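PDB 5JJP: nonribosomal peptide synthase from Streptomyces sp. MJ635-86F5, which acts as an adenylation enzyme for aliphatic beta-amino acids, probably activating them at the expense of ATP as related ligases do. Local coordinates for residues 315-320 with 344-349; 327-332 with 336-341; 279-284 with 299-304. All coordinates share one frame; numbering follows the deposited sequence.

Contact 1: 315-320 with 344-349; sequences ELQGLL and DPLPAD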
loop_
_atom_site.group_PDB
_atom_site.type_symbol
_atom_site.label_atom_id
_atom_site.label_comp_id
_atom_site.label_asym_id
_atom_site.label_seq_id
_atom_site.Cartn_x
_atom_site.Cartn_y
_atom_site.Cartn_z
ATOM N N GLU A 315 -6.433 -22.610 -13.934
ATOM C CA GLU A 315 -5.171 -23.254 -14.223
ATOM C C GLU A 315 -4.256 -23.126 -12.998
ATOM O O GLU A 315 -3.700 -24.125 -12.506
ATOM C CB GLU A 315 -4.557 -22.627 -15.474
ATOM C CG GLU A 315 -3.823 -23.599 -16.391
ATOM C CD GLU A 315 -3.412 -22.953 -17.718
ATOM O OE1 GLU A 315 -2.329 -23.317 -18.237
ATOM O OE2 GLU A 315 -4.125 -22.035 -18.202
ATOM N N LEU A 316 -4.158 -21.911 -12.466
ATOM C CA LEU A 316 -3.338 -21.657 -11.244
ATOM C C LEU A 316 -3.791 -22.449 -10.017
ATOM O O LEU A 316 -2.946 -23.086 -9.374
ATOM C CB LEU A 316 -3.268 -20.163 -10.899
ATOM C CG LEU A 316 -2.382 -19.769 -9.703
ATOM C CD1 LEU A 316 -0.912 -20.035 -10.001
ATOM C CD2 LEU A 316 -2.591 -18.291 -9.344
ATOM N N GLN A 317 -5.104 -22.470 -9.734
ATOM C CA GLN A 317 -5.622 -23.362 -8.685
ATOM C C GLN A 317 -5.203 -24.811 -8.899
ATOM O O GLN A 317 -4.837 -25.517 -7.954
ATOM C CB GLN A 317 -7.136 -23.330 -8.648
ATOM C CG GLN A 317 -7.723 -22.048 -8.143
ATOM C CD GLN A 317 -9.236 -22.097 -8.068
ATOM O OE1 GLN A 317 -9.928 -22.409 -9.055
ATOM N NE2 GLN A 317 -9.768 -21.792 -6.892
ATOM N N GLY A 318 -5.312 -25.253 -10.147
ATOM C CA GLY A 318 -4.909 -26.606 -10.560
ATOM C C GLY A 318 -3.465 -26.956 -10.274
ATOM O O GLY A 318 -3.160 -28.039 -9.806
ATOM N N LEU A 319 -2.568 -26.007 -10.496
ATOM C CA LEU A 319 -1.169 -26.221 -10.151
ATOM C C LEU A 319 -0.897 -26.071 -8.652
ATOM O O LEU A 319 0.071 -26.636 -8.157
ATOM C CB LEU A 319 -0.281 -25.237 -10.906
ATOM C CG LEU A 319 -0.321 -25.292 -12.429
ATOM C CD1 LEU A 319 0.410 -24.089 -13.023
ATOM C CD2 LEU A 319 0.282 -26.601 -12.910
ATOM N N LEU A 320 -1.732 -25.309 -7.945
ATOM C CA LEU A 320 -1.499 -25.025 -6.531
ATOM C C LEU A 320 -2.709 -25.382 -5.689
ATOM O O LEU A 320 -3.371 -24.508 -5.162
ATOM C CB LEU A 320 -1.144 -23.548 -6.350
ATOM C CG LEU A 320 0.242 -23.189 -6.887
ATOM C CD1 LEU A 320 0.404 -21.687 -6.966
ATOM C CD2 LEU A 320 1.344 -23.829 -6.066
ATOM N N ASP A 344 -12.420 -22.621 -4.188
ATOM C CA ASP A 344 -11.638 -23.733 -4.749
ATOM C C ASP A 344 -12.438 -25.007 -4.595
ATOM O O ASP A 344 -12.690 -25.455 -3.494
ATOM C CB ASP A 344 -10.259 -23.899 -4.053
ATOM C CG ASP A 344 -9.317 -24.915 -4.784
ATOM O OD1 ASP A 344 -8.269 -25.335 -4.203
ATOM O OD2 ASP A 344 -9.609 -25.289 -5.956
ATOM N N PRO A 345 -12.853 -25.603 -5.708
ATOM C CA PRO A 345 -12.606 -25.162 -7.052
ATOM C C PRO A 345 -13.586 -24.091 -7.480
ATOM O O PRO A 345 -14.667 -23.910 -6.910
ATOM C CB PRO A 345 -12.786 -26.446 -7.861
ATOM C CG PRO A 345 -13.853 -27.181 -7.115
ATOM C CD PRO A 345 -13.703 -26.805 -5.669
ATOM N N LEU A 346 -13.174 -23.363 -8.488
ATOM C CA LEU A 346 -13.993 -22.341 -9.105
ATOM C C LEU A 346 -15.045 -23.027 -9.980
ATOM O O LEU A 346 -14.675 -23.782 -10.874
ATOM C CB LEU A 346 -13.057 -21.473 -9.947
ATOM C CG LEU A 346 -13.329 -19.992 -10.105
ATOM C CD1 LEU A 346 -13.330 -19.342 -8.743
ATOM C CD2 LEU A 346 -12.248 -19.376 -10.973
ATOM N N PRO A 347 -16.346 -22.811 -9.712
ATOM C CA PRO A 347 -17.380 -23.454 -10.540
ATOM C C PRO A 347 -17.158 -23.209 -12.022
ATOM O O PRO A 347 -16.696 -22.143 -12.406
ATOM C CB PRO A 347 -18.692 -22.800 -10.064
ATOM C CG PRO A 347 -18.404 -22.331 -8.668
ATOM C CD PRO A 347 -16.936 -21.950 -8.670
ATOM N N ALA A 348 -17.470 -24.218 -12.840
ATOM C CA ALA A 348 -17.191 -24.169 -14.287
ATOM C C ALA A 348 -18.073 -23.125 -15.005
ATOM O O ALA A 348 -17.635 -22.473 -15.936
ATOM C CB ALA A 348 -17.371 -25.548 -14.914
ATOM N N ASP A 349 -19.306 -22.961 -14.535
ATOM C CA ASP A 349 -20.257 -21.999 -15.120
ATOM C C ASP A 349 -19.969 -20.529 -14.748
ATOM O O ASP A 349 -20.463 -19.613 -15.400
ATOM C CB ASP A 349 -21.701 -22.350 -14.707
ATOM C CG ASP A 349 -21.857 -22.512 -13.193
ATOM O OD1 ASP A 349 -21.162 -23.388 -12.627
ATOM O OD2 ASP A 349 -22.652 -21.761 -12.579
HETATM O O HOH W 1 -5.625 -23.768 -4.698
#
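Gln-317, near the end of helix 310-319, carries nearly all of this contact: its side chain reaches across to the loop 344-349 and lays its amide along the backbone at Asp-344 and Leu-346. The extended chain (chi2 -177°) carries the amide away from the helix to the loop, where both its ends find neighbours.

The polar part is modest. Leu-346 N gives a weak hydrogen bond to Gln-317 OE1, 3.4 Å long and bent to 142° at the hydrogen. At the other end of the amide, NE2 has its main partner just ahead of residues 344-349, in the hydrogen bond to Pro-343 O. The amide thus bridges two backbone groups that flank the cis peptide bond between Asp-344 and Pro-345. A leucine in its place would probably leave both Leu-346 N and Pro-343 O without their side-chain partner and free this stretch of the loop to shift.

The setting is a beta-alpha-beta crossover: helix 310-319 joins the neighbouring parallel strands 300-304 and 324-329, while the loop follows the edge strand 338-341 and turns back over the helix.

Van der Waals contact completes the fit. Gln-317 NE2 sits 3.4 Å from Asp-344 CA, and the two side chains run antiparallel past one another, the carboxylate turned 36° from the amide. Leu-346 stands roughly perpendicular to the glutamine chain, its CB 3.4 Å from Gln-317 OE1; the buried leucine also packs on Leu-313 and Arg-314 of helix 310-319 and on Leu-353. Arg-314 NH2 adds a hydrogen bond to Pro-347 O, a second tie from helix to loop.

Contact 2: 327-332 with 336-341; sequences NLYGAT and AASVTD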
loop_
_atom_site.group_PDB
_atom_site.type_symbol
_atom_site.label_atom_id
_atom_site.label_comp_id
_atom_site.label_asym_id
_atom_site.label_seq_id
_atom_site.Cartn_x
_atom_site.Cartn_y
_atom_site.Cartn_z
ATOM N N ASN A 327 -8.896 -12.194 -3.586
ATOM C CA ASN A 327 -9.144 -11.166 -4.592
ATOM C C ASN A 327 -9.381 -9.816 -3.897
ATOM O O ASN A 327 -10.268 -9.666 -3.024
ATOM C CB ASN A 327 -10.370 -11.589 -5.415
ATOM C CG ASN A 327 -10.830 -10.514 -6.374
ATOM O OD1 ASN A 327 -10.016 -9.863 -7.011
ATOM N ND2 ASN A 327 -12.152 -10.327 -6.475
ATOM N N LEU A 328 -8.544 -8.856 -4.243
ATOM C CA LEU A 328 -8.545 -7.572 -3.575
ATOM C C LEU A 328 -9.088 -6.505 -4.533
ATOM O O LEU A 328 -8.494 -6.267 -5.574
ATOM C CB LEU A 328 -7.112 -7.249 -3.179
ATOM C CG LEU A 328 -6.921 -6.161 -2.145
ATOM C CD1 LEU A 328 -7.370 -6.665 -0.790
ATOM C CD2 LEU A 328 -5.455 -5.731 -2.107
ATOM N N TYR A 329 -10.217 -5.894 -4.207
ATOM C CA TYR A 329 -10.819 -4.855 -5.062
ATOM C C TYR A 329 -10.580 -3.511 -4.376
ATOM O O TYR A 329 -10.744 -3.382 -3.151
ATOM C CB TYR A 329 -12.354 -5.043 -5.274
ATOM C CG TYR A 329 -13.070 -3.708 -5.592
ATOM C CD1 TYR A 329 -12.896 -3.070 -6.816
ATOM C CD2 TYR A 329 -13.849 -3.065 -4.627
ATOM C CE1 TYR A 329 -13.494 -1.839 -7.104
ATOM C CE2 TYR A 329 -14.443 -1.827 -4.890
ATOM C CZ TYR A 329 -14.259 -1.221 -6.128
ATOM O OH TYR A 329 -14.828 0.019 -6.376
ATOM N N GLY A 330 -10.198 -2.515 -5.170
ATOM C CA GLY A 330 -10.240 -1.112 -4.712
ATOM C C GLY A 330 -9.279 -0.219 -5.448
ATOM O O GLY A 330 -8.686 -0.627 -6.428
ATOM N N ALA A 331 -9.099 0.977 -4.925
ATOM C CA ALA A 331 -8.256 1.959 -5.538
ATOM C C ALA A 331 -7.354 2.685 -4.554
ATOM O O ALA A 331 -7.494 2.601 -3.324
ATOM C CB ALA A 331 -9.120 2.971 -6.275
ATOM N N THR A 332 -6.437 3.447 -5.124
ATOM C CA THR A 332 -5.576 4.297 -4.334
ATOM C C THR A 332 -6.299 5.170 -3.325
ATOM O O THR A 332 -5.775 5.447 -2.243
ATOM C CB THR A 332 -4.783 5.198 -5.254
ATOM O OG1 THR A 332 -4.145 4.374 -6.230
ATOM C CG2 THR A 332 -3.724 5.980 -4.458
ATOM N N ALA A 336 -7.549 0.005 -0.542
ATOM C CA ALA A 336 -8.403 -1.069 -1.026
ATOM C C ALA A 336 -9.739 -0.937 -0.340
ATOM O O ALA A 336 -9.904 -0.080 0.528
ATOM C CB ALA A 336 -7.809 -2.457 -0.752
ATOM N N ALA A 337 -10.707 -1.756 -0.762
ATOM C CA ALA A 337 -12.097 -1.611 -0.333
ATOM C C ALA A 337 -12.714 -2.946 0.058
ATOM O O ALA A 337 -13.595 -2.990 0.908
ATOM C CB ALA A 337 -12.919 -0.913 -1.443
ATOM N N SER A 338 -12.335 -4.028 -0.605
ATOM C CA SER A 338 -12.903 -5.335 -0.288
ATOM C C SER A 338 -11.928 -6.423 -0.575
ATOM O O SER A 338 -11.075 -6.311 -1.455
ATOM C CB SER A 338 -14.181 -5.612 -1.093
ATOM O OG SER A 338 -13.861 -5.994 -2.421
ATOM N N VAL A 339 -12.094 -7.517 0.163
ATOM C CA VAL A 339 -11.252 -8.687 0.002
ATOM C C VAL A 339 -12.127 -9.920 0.057
ATOM O O VAL A 339 -12.932 -10.072 0.929
ATOM C CB VAL A 339 -10.124 -8.760 1.058
ATOM C CG1 VAL A 339 -10.683 -8.876 2.461
ATOM C CG2 VAL A 339 -9.206 -9.946 0.752
ATOM N N THR A 340 -11.908 -10.812 -0.893
ATOM C CA THR A 340 -12.831 -11.884 -1.178
ATOM C C THR A 340 -12.033 -13.181 -1.362
ATOM O O THR A 340 -11.010 -13.187 -2.042
ATOM C CB THR A 340 -13.584 -11.528 -2.464
ATOM O OG1 THR A 340 -14.469 -10.446 -2.187
ATOM C CG2 THR A 340 -14.367 -12.664 -2.977
ATOM N N ASP A 341 -12.485 -14.253 -0.733
ATOM C CA ASP A 341 -11.953 -15.582 -0.992
ATOM C C ASP A 341 -12.359 -16.021 -2.411
ATOM O O ASP A 341 -13.499 -15.910 -2.813
ATOM C CB ASP A 341 -12.478 -16.610 0.050
ATOM C CG ASP A 341 -11.931 -16.366 1.451
ATOM O OD1 ASP A 341 -10.752 -16.113 1.583
ATOM O OD2 ASP A 341 -12.671 -16.410 2.446
HETATM O O HOH W 2 -12.704 -8.298 -3.217
#
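Tyr-329 and the pair Ala-337 and Ser-338 meet in a classic beta bulge: Tyr-329 O accepts from both Ala-337 N (2.9 Å) and Ser-338 N (3.1 Å), and Tyr-329 N returns a bond to Ser-338 O. Farther along the hairpin, Asn-327 and Thr-340 form a hydrogen-bonded antiparallel pair, with Asn-327 N to Thr-340 O almost straight at 177°.

The tyrosine swings its CG away from its own backbone N (chi1 154°), which brings its ring beside the bulge. Ser-338 OG, held between its backbone N and carbonyl carbon (chi1 78°), lies in the ring plane at the edge, 3.7 Å from Tyr-329 CD2, while Ala-337 CB approaches Tyr-329 CE2. That hydroxyl bonds Ile-355 O and accepts from a water that also donates to Asn-327 O and joins Thr-340 OG1. Tyr-329 OH bonds Asp-423. On the other face, Leu-328 CD1 packs 3.9 Å from Val-339 CB, and Leu-328 CG rests near Ala-336 CB. At Gly-330 a beta carbon would collide with Ala-336 CA and Ala-337 N, and at these backbone angles it would also press on Tyr-329 O.

Residues 329-332 read Tyr-Gly-Ala-Thr, consistent with the YG-x-T-E signature of adenylating enzymes, a loop that in relatives borders the adenylate site.

Strand 338-341 is an outermost strand of the six-stranded sheet. Strand 324-329 lies between it and strand 300-304, with Leu-328 packing on Leu-302, while Tyr-329 and Ala-337 reach Ile-383 and Leu-385 of strand 381-386 in the neighbouring antiparallel sheet.

Contact 3: 279-284 with 299-304; sequences SLWRPL and RSILFS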
loop_
_atom_site.group_PDB
_atom_site.type_symbol
_atom_site.label_atom_id
_atom_site.label_comp_id
_atom_site.label_asym_id
_atom_site.label_seq_id
_atom_site.Cartn_x
_atom_site.Cartn_y
_atom_site.Cartn_z
ATOM N N SER A 279 -1.443 -11.073 -13.715
ATOM C CA SER A 279 -0.565 -11.362 -14.871
ATOM C C SER A 279 0.822 -11.790 -14.476
ATOM O O SER A 279 1.537 -12.359 -15.270
ATOM C CB SER A 279 -0.446 -10.132 -15.776
ATOM O OG SER A 279 0.166 -9.026 -15.102
ATOM N N LEU A 280 1.231 -11.489 -13.252
ATOM C CA LEU A 280 2.455 -12.049 -12.695
ATOM C C LEU A 280 2.589 -13.541 -13.000
ATOM O O LEU A 280 3.689 -14.036 -13.237
ATOM C CB LEU A 280 2.454 -11.841 -11.182
ATOM C CG LEU A 280 3.467 -12.624 -10.386
ATOM C CD1 LEU A 280 4.860 -12.164 -10.775
ATOM C CD2 LEU A 280 3.238 -12.404 -8.896
ATOM N N TRP A 281 1.477 -14.261 -12.909
ATOM C CA TRP A 281 1.507 -15.722 -12.952
ATOM C C TRP A 281 1.493 -16.314 -14.371
ATOM O O TRP A 281 1.904 -17.443 -14.545
ATOM C CB TRP A 281 0.329 -16.279 -12.139
ATOM C CG TRP A 281 0.457 -15.951 -10.665
ATOM C CD1 TRP A 281 -0.136 -14.921 -10.006
ATOM C CD2 TRP A 281 1.255 -16.624 -9.711
ATOM N NE1 TRP A 281 0.228 -14.930 -8.695
ATOM C CE2 TRP A 281 1.082 -15.974 -8.490
ATOM C CE3 TRP A 281 2.094 -17.725 -9.768
ATOM C CZ2 TRP A 281 1.730 -16.369 -7.345
ATOM C CZ3 TRP A 281 2.730 -18.139 -8.585
ATOM C CH2 TRP A 281 2.559 -17.455 -7.417
ATOM N N ARG A 282 1.031 -15.545 -15.360
ATOM C CA ARG A 282 0.884 -16.050 -16.732
ATOM C C ARG A 282 2.177 -16.609 -17.319
ATOM O O ARG A 282 2.191 -17.736 -17.799
ATOM C CB ARG A 282 0.279 -15.001 -17.670
ATOM C CG ARG A 282 -1.250 -15.091 -17.812
ATOM C CD ARG A 282 -1.739 -14.762 -19.236
ATOM N NE ARG A 282 -1.587 -13.334 -19.559
ATOM C CZ ARG A 282 -2.328 -12.325 -19.075
ATOM N NH1 ARG A 282 -3.338 -12.526 -18.225
ATOM N NH2 ARG A 282 -2.049 -11.080 -19.457
ATOM N N PRO A 283 3.270 -15.837 -17.286
ATOM C CA PRO A 283 4.542 -16.438 -17.703
ATOM C C PRO A 283 4.993 -17.669 -16.874
ATOM O O PRO A 283 5.738 -18.517 -17.372
ATOM C CB PRO A 283 5.542 -15.285 -17.528
ATOM C CG PRO A 283 4.725 -14.046 -17.571
ATOM C CD PRO A 283 3.390 -14.403 -17.006
ATOM N N LEU A 284 4.601 -17.765 -15.613
ATOM C CA LEU A 284 5.121 -18.843 -14.779
ATOM C C LEU A 284 4.362 -20.102 -15.100
ATOM O O LEU A 284 4.947 -21.157 -15.172
ATOM C CB LEU A 284 5.025 -18.478 -13.304
ATOM C CG LEU A 284 5.606 -17.097 -12.937
ATOM C CD1 LEU A 284 5.244 -16.711 -11.509
ATOM C CD2 LEU A 284 7.117 -17.060 -13.139
ATOM N N ARG A 299 1.484 -20.885 0.806
ATOM C CA ARG A 299 0.161 -21.195 1.319
ATOM C C ARG A 299 -0.897 -20.268 0.773
ATOM O O ARG A 299 -2.105 -20.598 0.825
ATOM C CB ARG A 299 0.136 -21.073 2.830
ATOM C CG ARG A 299 1.264 -21.836 3.509
ATOM C CD ARG A 299 1.147 -21.741 4.993
ATOM N NE ARG A 299 -0.075 -22.389 5.396
ATOM C CZ ARG A 299 -0.812 -22.056 6.457
ATOM N NH1 ARG A 299 -1.933 -22.694 6.664
ATOM N NH2 ARG A 299 -0.457 -21.078 7.302
ATOM N N SER A 300 -0.510 -19.100 0.259
ATOM C CA SER A 300 -1.523 -18.122 -0.076
ATOM C C SER A 300 -1.101 -17.115 -1.103
ATOM O O SER A 300 0.059 -16.820 -1.242
ATOM C CB SER A 300 -1.980 -17.412 1.185
ATOM O OG SER A 300 -0.867 -16.898 1.867
ATOM N N ILE A 301 -2.078 -16.565 -1.814
ATOM C CA ILE A 301 -1.808 -15.555 -2.826
ATOM C C ILE A 301 -2.871 -14.475 -2.748
ATOM O O ILE A 301 -4.065 -14.769 -2.651
ATOM C CB ILE A 301 -1.855 -16.154 -4.237
ATOM C CG1 ILE A 301 -0.884 -17.339 -4.359
ATOM C CG2 ILE A 301 -1.509 -15.095 -5.263
ATOM C CD1 ILE A 301 -0.980 -18.080 -5.703
ATOM N N LEU A 302 -2.428 -13.239 -2.822
ATOM C CA LEU A 302 -3.297 -12.071 -2.820
ATOM C C LEU A 302 -3.093 -11.312 -4.122
ATOM O O LEU A 302 -1.926 -10.984 -4.465
ATOM C CB LEU A 302 -2.911 -11.211 -1.649
ATOM C CG LEU A 302 -3.614 -9.879 -1.456
ATOM C CD1 LEU A 302 -5.076 -10.114 -1.167
ATOM C CD2 LEU A 302 -3.016 -9.061 -0.314
ATOM N N PHE A 303 -4.152 -11.161 -4.905
ATOM C CA PHE A 303 -4.088 -10.368 -6.181
ATOM C C PHE A 303 -4.800 -9.074 -6.084
ATOM O O PHE A 303 -5.815 -9.004 -5.442
ATOM C CB PHE A 303 -4.931 -10.899 -7.335
ATOM C CG PHE A 303 -4.900 -12.318 -7.515
ATOM C CD1 PHE A 303 -3.707 -12.956 -7.845
ATOM C CD2 PHE A 303 -6.072 -13.029 -7.455
ATOM C CE1 PHE A 303 -3.675 -14.323 -8.051
ATOM C CE2 PHE A 303 -6.054 -14.389 -7.670
ATOM C CZ PHE A 303 -4.854 -15.043 -7.962
ATOM N N SER A 304 -4.385 -8.137 -6.927
ATOM C CA SER A 304 -5.198 -6.966 -7.185
ATOM C C SER A 304 -4.745 -6.198 -8.362
ATOM O O SER A 304 -3.638 -6.377 -8.848
ATOM C CB SER A 304 -5.043 -6.012 -6.024
ATOM O OG SER A 304 -3.722 -5.521 -6.023
#
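This is a buried apolar helix-to-sheet contact, in which Trp-281, of segment 279-284, packs against Ile-301 and Phe-303 of a strand in the central part of the six-stranded sheet. A chi1 of -65°, with CG anti to the carbonyl carbon, sends the indole toward the strand, and the isoleucine comes out from the sheet to meet it. Ile-301 CD1 stands over one face of the indole, displaced toward the rim and 3.6 Å from Trp-281 CZ2, while its CG2 branch approaches Trp-281 NE1 at 3.9 Å. Leu-280 CD2 lies over the opposite face, likewise toward the rim, and the ring is held between two aliphatic tips. Phe-303 stands nearly square to the tryptophan side chain, and its CE1 comes 4.0 Å from Trp-281 NE1, which sits at the edge of the phenyl ring. Trp-281 NE1 is buried here with no hydrogen-bond partner in the model.

Phe-303 also meets Phe-308 edge-to-face. Strand 300-304 runs between strands 273-276 and 324-329; Trp-281 touches Val-274 of the first and Phe-303 touches Ile-325 of the second, and Leu-284 links helix 282-287 to Phe-262 of helix 259-268.

Along the chain contact 3 closes first; contact 1 then opens, and contact 2 is nested within the loop it closes. The centres of contacts 1 and 3 lie about 13 Å apart, those of 2 and 3 about 15 Å, those of 1 and 2 about 20 Å. Leu-316, in segment 315-320 but not itself touching 344-349, packs on Trp-281, Ile-301 and Phe-303 of contact 3. Contacts 2 and 3 share the six-stranded sheet through neighbouring strands 324-329 and 300-304, with a probable hydrogen bond from Leu-328 N to Phe-303 O. Together they join helix 310-319, the six-stranded sheet and its edge hairpin within the alpha-beta-alpha-beta-alpha sandwich of this AMP-binding enzyme.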